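Local coordinates for protein bottromycin amidohydrolase (Streptomyces purpureus, PDB 6I5S) that probably cleaves the follower peptide from a thiazoline-containing, macrocyclised bottromycin precursor, a zinc-dependent gatekeeper step of bottromycin biosynthesis, at residues E244-H256 against E318-I332. Sequence-based numbering, arbitrary orientation.
Sequences ERWDALADALRHH and EAERRGALVDRLGRI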
loop_
_atom_site.group_PDB
_atom_site.type_symbol
_atom_site.label_atom_id
_atom_site.label_comp_id
_atom_site.label_asym_id
_atom_site.label_seq_id
_atom_site.Cartn_x
_atom_site.Cartn_y
_atom_site.Cartn_z
ATOM N N GLU A 244 -4.501 14.852 24.210
ATOM C CA GLU A 244 -3.645 13.933 24.939
ATOM C C GLU A 244 -2.847 13.007 24.042
ATOM O O GLU A 244 -1.965 12.317 24.563
ATOM C CB GLU A 244 -4.477 13.067 25.890
ATOM C CG GLU A 244 -5.133 13.818 27.008
ATOM C CD GLU A 244 -5.996 12.911 27.886
ATOM O OE1 GLU A 244 -6.308 11.781 27.454
ATOM O OE2 GLU A 244 -6.357 13.322 29.012
ATOM N N ARG A 245 -3.132 12.967 22.723
ATOM C CA ARG A 245 -2.608 11.903 21.868
ATOM C C ARG A 245 -1.091 11.870 21.844
ATOM O O ARG A 245 -0.484 10.797 21.908
ATOM C CB ARG A 245 -3.130 12.050 20.434
ATOM C CG ARG A 245 -4.607 11.855 20.340
ATOM C CD ARG A 245 -5.124 11.999 18.932
ATOM N NE ARG A 245 -6.582 11.930 18.915
ATOM C CZ ARG A 245 -7.328 12.379 17.922
ATOM N NH1 ARG A 245 -6.741 12.923 16.857
ATOM N NH2 ARG A 245 -8.649 12.284 17.997
ATOM N N TRP A 246 -0.458 13.020 21.639
ATOM C CA TRP A 246 0.975 13.017 21.384
ATOM C C TRP A 246 1.769 12.934 22.683
ATOM O O TRP A 246 2.847 12.324 22.701
ATOM C CB TRP A 246 1.341 14.243 20.520
ATOM C CG TRP A 246 0.513 14.165 19.176
ATOM C CD1 TRP A 246 -0.630 14.870 18.861
ATOM C CD2 TRP A 246 0.748 13.299 18.058
ATOM N NE1 TRP A 246 -1.086 14.511 17.636
ATOM C CE2 TRP A 246 -0.274 13.534 17.128
ATOM C CE3 TRP A 246 1.715 12.342 17.762
ATOM C CZ2 TRP A 246 -0.352 12.856 15.952
ATOM C CZ3 TRP A 246 1.643 11.681 16.598
ATOM C CH2 TRP A 246 0.608 11.920 15.698
ATOM N N ASP A 247 1.226 13.496 23.777
ATOM C CA ASP A 247 1.743 13.213 25.114
ATOM C C ASP A 247 1.708 11.713 25.412
ATOM O O ASP A 247 2.647 11.157 25.984
ATOM C CB ASP A 247 0.913 13.959 26.166
ATOM C CG ASP A 247 1.100 15.462 26.120
ATOM O OD1 ASP A 247 2.026 15.953 25.432
ATOM O OD2 ASP A 247 0.314 16.157 26.792
ATOM N N ALA A 248 0.608 11.047 25.081
ATOM C CA ALA A 248 0.508 9.612 25.308
ATOM C C ALA A 248 1.522 8.850 24.459
ATOM O O ALA A 248 2.134 7.880 24.911
ATOM C CB ALA A 248 -0.922 9.140 24.979
ATOM N N LEU A 249 1.725 9.273 23.229
ATOM C CA LEU A 249 2.734 8.605 22.416
ATOM C C LEU A 249 4.120 8.886 22.993
ATOM O O LEU A 249 4.938 7.970 23.123
ATOM C CB LEU A 249 2.641 9.048 20.951
ATOM C CG LEU A 249 3.663 8.490 19.978
ATOM C CD1 LEU A 249 3.497 6.973 19.877
ATOM C CD2 LEU A 249 3.571 9.123 18.541
ATOM N N ALA A 250 4.399 10.148 23.364
ATOM C CA ALA A 250 5.672 10.460 24.005
ATOM C C ALA A 250 5.913 9.592 25.239
ATOM O O ALA A 250 7.016 9.087 25.440
ATOM C CB ALA A 250 5.717 11.935 24.380
ATOM N N ASP A 251 4.884 9.409 26.074
ATOM C CA ASP A 251 5.017 8.577 27.263
ATOM C C ASP A 251 5.308 7.129 26.892
ATOM O O ASP A 251 6.137 6.467 27.537
ATOM C CB ASP A 251 3.740 8.664 28.081
ATOM C CG ASP A 251 3.591 9.997 28.826
ATOM O OD1 ASP A 251 4.541 10.845 28.826
ATOM O OD2 ASP A 251 2.501 10.183 29.422
ATOM N N ALA A 252 4.609 6.606 25.881
ATOM C CA ALA A 252 4.842 5.239 25.442
ATOM C C ALA A 252 6.283 5.055 24.987
ATOM O O ALA A 252 6.942 4.064 25.324
ATOM C CB ALA A 252 3.876 4.894 24.308
ATOM N N LEU A 253 6.794 6.005 24.210
ATOM C CA LEU A 253 8.150 5.865 23.709
ATOM C C LEU A 253 9.159 6.047 24.831
ATOM O O LEU A 253 10.183 5.362 24.856
ATOM C CB LEU A 253 8.388 6.865 22.582
ATOM C CG LEU A 253 7.567 6.606 21.313
ATOM C CD1 LEU A 253 7.622 7.741 20.328
ATOM C CD2 LEU A 253 8.057 5.347 20.654
ATOM N N ARG A 254 8.869 6.950 25.771
ATOM C CA ARG A 254 9.701 7.097 26.961
ATOM C C ARG A 254 9.911 5.745 27.627
ATOM O O ARG A 254 11.025 5.421 28.049
ATOM C CB ARG A 254 9.053 8.117 27.918
ATOM C CG ARG A 254 9.453 8.057 29.390
ATOM C CD ARG A 254 10.859 8.476 29.605
ATOM N NE ARG A 254 11.166 8.641 31.024
ATOM C CZ ARG A 254 11.398 7.638 31.863
ATOM N NH1 ARG A 254 11.347 6.388 31.427
ATOM N NH2 ARG A 254 11.682 7.884 33.143
ATOM N N HIS A 255 8.856 4.919 27.704
ATOM C CA HIS A 255 8.944 3.609 28.345
ATOM C C HIS A 255 9.253 2.489 27.358
ATOM O O HIS A 255 8.853 1.344 27.585
ATOM C CB HIS A 255 7.653 3.303 29.110
ATOM C CG HIS A 255 7.392 4.243 30.251
ATOM N ND1 HIS A 255 8.153 4.248 31.405
ATOM C CD2 HIS A 255 6.462 5.216 30.410
ATOM C CE1 HIS A 255 7.706 5.188 32.223
ATOM N NE2 HIS A 255 6.676 5.786 31.645
ATOM N N HIS A 256 9.975 2.781 26.280
ATOM C CA HIS A 256 10.275 1.781 25.266
ATOM C C HIS A 256 11.780 1.623 25.101
ATOM O O HIS A 256 12.520 2.615 25.103
ATOM C CB HIS A 256 9.619 2.168 23.924
ATOM C CG HIS A 256 9.782 1.135 22.854
ATOM N ND1 HIS A 256 10.846 1.132 21.979
ATOM C CD2 HIS A 256 9.029 0.056 22.536
ATOM C CE1 HIS A 256 10.739 0.099 21.163
ATOM N NE2 HIS A 256 9.644 -0.570 21.481
ATOM N N GLU A 318 5.227 22.635 18.280
ATOM C CA GLU A 318 4.532 21.370 18.520
ATOM C C GLU A 318 4.622 20.468 17.301
ATOM O O GLU A 318 4.756 19.249 17.431
ATOM C CB GLU A 318 3.080 21.636 18.877
ATOM C CG GLU A 318 2.213 20.396 19.063
ATOM C CD GLU A 318 2.652 19.510 20.200
ATOM O OE1 GLU A 318 3.558 19.900 20.995
ATOM O OE2 GLU A 318 2.069 18.429 20.324
ATOM N N ALA A 319 4.573 21.054 16.097
ATOM C CA ALA A 319 4.743 20.268 14.882
ATOM C C ALA A 319 6.102 19.572 14.881
ATOM O O ALA A 319 6.201 18.385 14.541
ATOM C CB ALA A 319 4.584 21.180 13.654
ATOM N N GLU A 320 7.154 20.314 15.236
ATOM C CA GLU A 320 8.505 19.756 15.387
ATOM C C GLU A 320 8.540 18.640 16.432
ATOM O O GLU A 320 9.202 17.613 16.233
ATOM C CB GLU A 320 9.519 20.850 15.760
ATOM C CG GLU A 320 9.644 21.946 14.756
ATOM C CD GLU A 320 10.294 21.479 13.481
ATOM O OE1 GLU A 320 10.568 20.267 13.354
ATOM O OE2 GLU A 320 10.533 22.327 12.601
ATOM N N ARG A 321 7.848 18.820 17.558
ATOM C CA ARG A 321 7.850 17.782 18.582
ATOM C C ARG A 321 7.201 16.515 18.036
ATOM O O ARG A 321 7.694 15.407 18.245
ATOM C CB ARG A 321 7.113 18.248 19.843
ATOM C CG ARG A 321 7.094 17.218 20.956
ATOM C CD ARG A 321 6.294 17.715 22.153
ATOM N NE ARG A 321 4.859 17.427 22.033
ATOM C CZ ARG A 321 4.186 16.536 22.765
ATOM N NH1 ARG A 321 2.888 16.384 22.570
ATOM N NH2 ARG A 321 4.792 15.813 23.702
ATOM N N ARG A 322 6.065 16.666 17.364
ATOM C CA ARG A 322 5.370 15.490 16.822
ATOM C C ARG A 322 6.190 14.826 15.729
ATOM O O ARG A 322 6.258 13.590 15.655
ATOM C CB ARG A 322 4.000 15.892 16.316
ATOM C CG ARG A 322 3.133 16.438 17.433
ATOM C CD ARG A 322 1.794 16.841 16.852
ATOM N NE ARG A 322 0.953 17.515 17.844
ATOM C CZ ARG A 322 -0.274 17.964 17.592
ATOM N NH1 ARG A 322 -0.813 17.805 16.388
ATOM N NH2 ARG A 322 -0.965 18.560 18.541
ATOM N N GLY A 323 6.831 15.627 14.863
ATOM C CA GLY A 323 7.676 15.033 13.840
ATOM C C GLY A 323 8.789 14.179 14.424
ATOM O O GLY A 323 9.098 13.101 13.895
ATOM N N ALA A 324 9.413 14.654 15.521
ATOM C CA ALA A 324 10.437 13.863 16.198
ATOM C C ALA A 324 9.888 12.538 16.731
ATOM O O ALA A 324 10.615 11.535 16.763
ATOM C CB ALA A 324 11.050 14.659 17.342
ATOM N N LEU A 325 8.642 12.520 17.198
ATOM C CA LEU A 325 8.064 11.240 17.640
ATOM C C LEU A 325 7.893 10.270 16.465
ATOM O O LEU A 325 8.154 9.070 16.583
ATOM C CB LEU A 325 6.730 11.489 18.359
ATOM C CG LEU A 325 6.796 12.364 19.615
ATOM C CD1 LEU A 325 5.403 12.683 20.100
ATOM C CD2 LEU A 325 7.587 11.700 20.687
ATOM N N VAL A 326 7.462 10.764 15.308
ATOM C CA VAL A 326 7.319 9.877 14.157
ATOM C C VAL A 326 8.687 9.424 13.670
ATOM O O VAL A 326 8.832 8.272 13.233
ATOM C CB VAL A 326 6.492 10.551 13.072
ATOM C CG1 VAL A 326 6.389 9.693 11.833
ATOM C CG2 VAL A 326 5.119 10.864 13.610
ATOM N N ASP A 327 9.722 10.280 13.778
ATOM C CA ASP A 327 11.070 9.825 13.474
ATOM C C ASP A 327 11.443 8.624 14.343
ATOM O O ASP A 327 12.077 7.672 13.876
ATOM C CB ASP A 327 12.075 10.956 13.691
ATOM C CG ASP A 327 11.974 12.074 12.647
ATOM O OD1 ASP A 327 11.395 11.873 11.545
ATOM O OD2 ASP A 327 12.534 13.155 12.922
ATOM N N ARG A 328 11.126 8.689 15.631
ATOM C CA ARG A 328 11.397 7.574 16.544
ATOM C C ARG A 328 10.631 6.320 16.152
ATOM O O ARG A 328 11.150 5.215 16.295
ATOM C CB ARG A 328 11.056 7.964 17.989
ATOM C CG ARG A 328 12.039 9.045 18.540
ATOM C CD ARG A 328 11.866 9.336 20.009
ATOM N NE ARG A 328 12.173 8.154 20.792
ATOM C CZ ARG A 328 11.935 8.047 22.086
ATOM N NH1 ARG A 328 11.387 9.065 22.736
ATOM N NH2 ARG A 328 12.236 6.922 22.716
ATOM N N LEU A 329 9.387 6.475 15.702
ATOM C CA LEU A 329 8.629 5.332 15.152
ATOM C C LEU A 329 9.378 4.691 13.983
ATOM O O LEU A 329 9.450 3.450 13.872
ATOM C CB LEU A 329 7.238 5.773 14.705
ATOM C CG LEU A 329 6.251 6.232 15.796
ATOM C CD1 LEU A 329 4.888 6.520 15.218
ATOM C CD2 LEU A 329 6.088 5.184 16.865
ATOM N N GLY A 330 9.991 5.514 13.128
ATOM C CA GLY A 330 10.761 4.959 12.037
ATOM C C GLY A 330 11.962 4.198 12.533
ATOM O O GLY A 330 12.296 3.142 11.994
ATOM N N ARG A 331 12.642 4.717 13.573
ATOM C CA ARG A 331 13.768 3.974 14.138
ATOM C C ARG A 331 13.315 2.670 14.775
ATOM O O ARG A 331 14.052 1.680 14.742
ATOM C CB ARG A 331 14.548 4.862 15.121
ATOM C CG ARG A 331 15.241 6.047 14.395
ATOM C CD ARG A 331 16.350 6.628 15.250
ATOM N NE ARG A 331 15.831 7.428 16.357
ATOM C CZ ARG A 331 15.390 8.673 16.229
ATOM N NH1 ARG A 331 15.395 9.267 15.039
ATOM N NH2 ARG A 331 14.945 9.323 17.290
ATOM N N ILE A 332 12.101 2.632 15.318
ATOM C CA ILE A 332 11.560 1.372 15.847
ATOM C C ILE A 332 11.341 0.368 14.719
ATOM O O ILE A 332 11.707 -0.816 14.849
ATOM C CB ILE A 332 10.259 1.614 16.620
ATOM C CG1 ILE A 332 10.554 2.388 17.901
ATOM C CG2 ILE A 332 9.602 0.265 16.937
ATOM C CD1 ILE A 332 9.324 2.811 18.654
#
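E318 OE2 accepts from both R322 NE and R321 NH1, the two arginines that meet W246 and D247 across the contact. R322 NE meets it at 2.9 Å from the anti side, somewhat out of the carboxylate plane, with the oxygen in the plane of the R322 guanidinium; R321 NH1 takes the syn lone pair. R321 NE closes a side-on grip through E318 OE1, and the bend of its chain (chi3 86°) brings NH1 across to D247 OD1 at 3.0 Å, a salt bridge whose hydrogen bond is weak. R322 CD sits 3.6 Å from the centroid of the five-membered ring of W246 in a CH-pi contact, and the extended chain carries the guanidinium toward the rim over CD1 and NE1, its plane only 17° from that of the ring. R322 NH1 also bonds T280 O of helix 273-280, whose T280 side chain touches the indole too.

Farther along, L325 enters a hole formed by W246, L249, A250 and L253, with its CD2 4.0 Å from L253 CD1. L253 is the reciprocal knob, among L325, R328, L329 and I332; its CD2 packs tightly on I332 CD1 at 3.5 Å. R328 lays a guanidinium face over L253 CB and sends NH2 weakly to L253 O at 3.4 Å. Where helix 245-254 has ended, I332 CD1 meets a face of the H256 ring.

Helix 245-254 thus packs knobs-into-holes on helix 316-338, broadly parallel at 40°, with the L329 side chain about 13 Å from a bound zinc ion. Arginines border the leucine seam: R321 and R322 in the salt-bridge network with E318 and D247, R328 on L253. Shared by two arginines, the E318 carboxylate is probably stabilised as the anion, fixing the arginine whose CD lies on the indole.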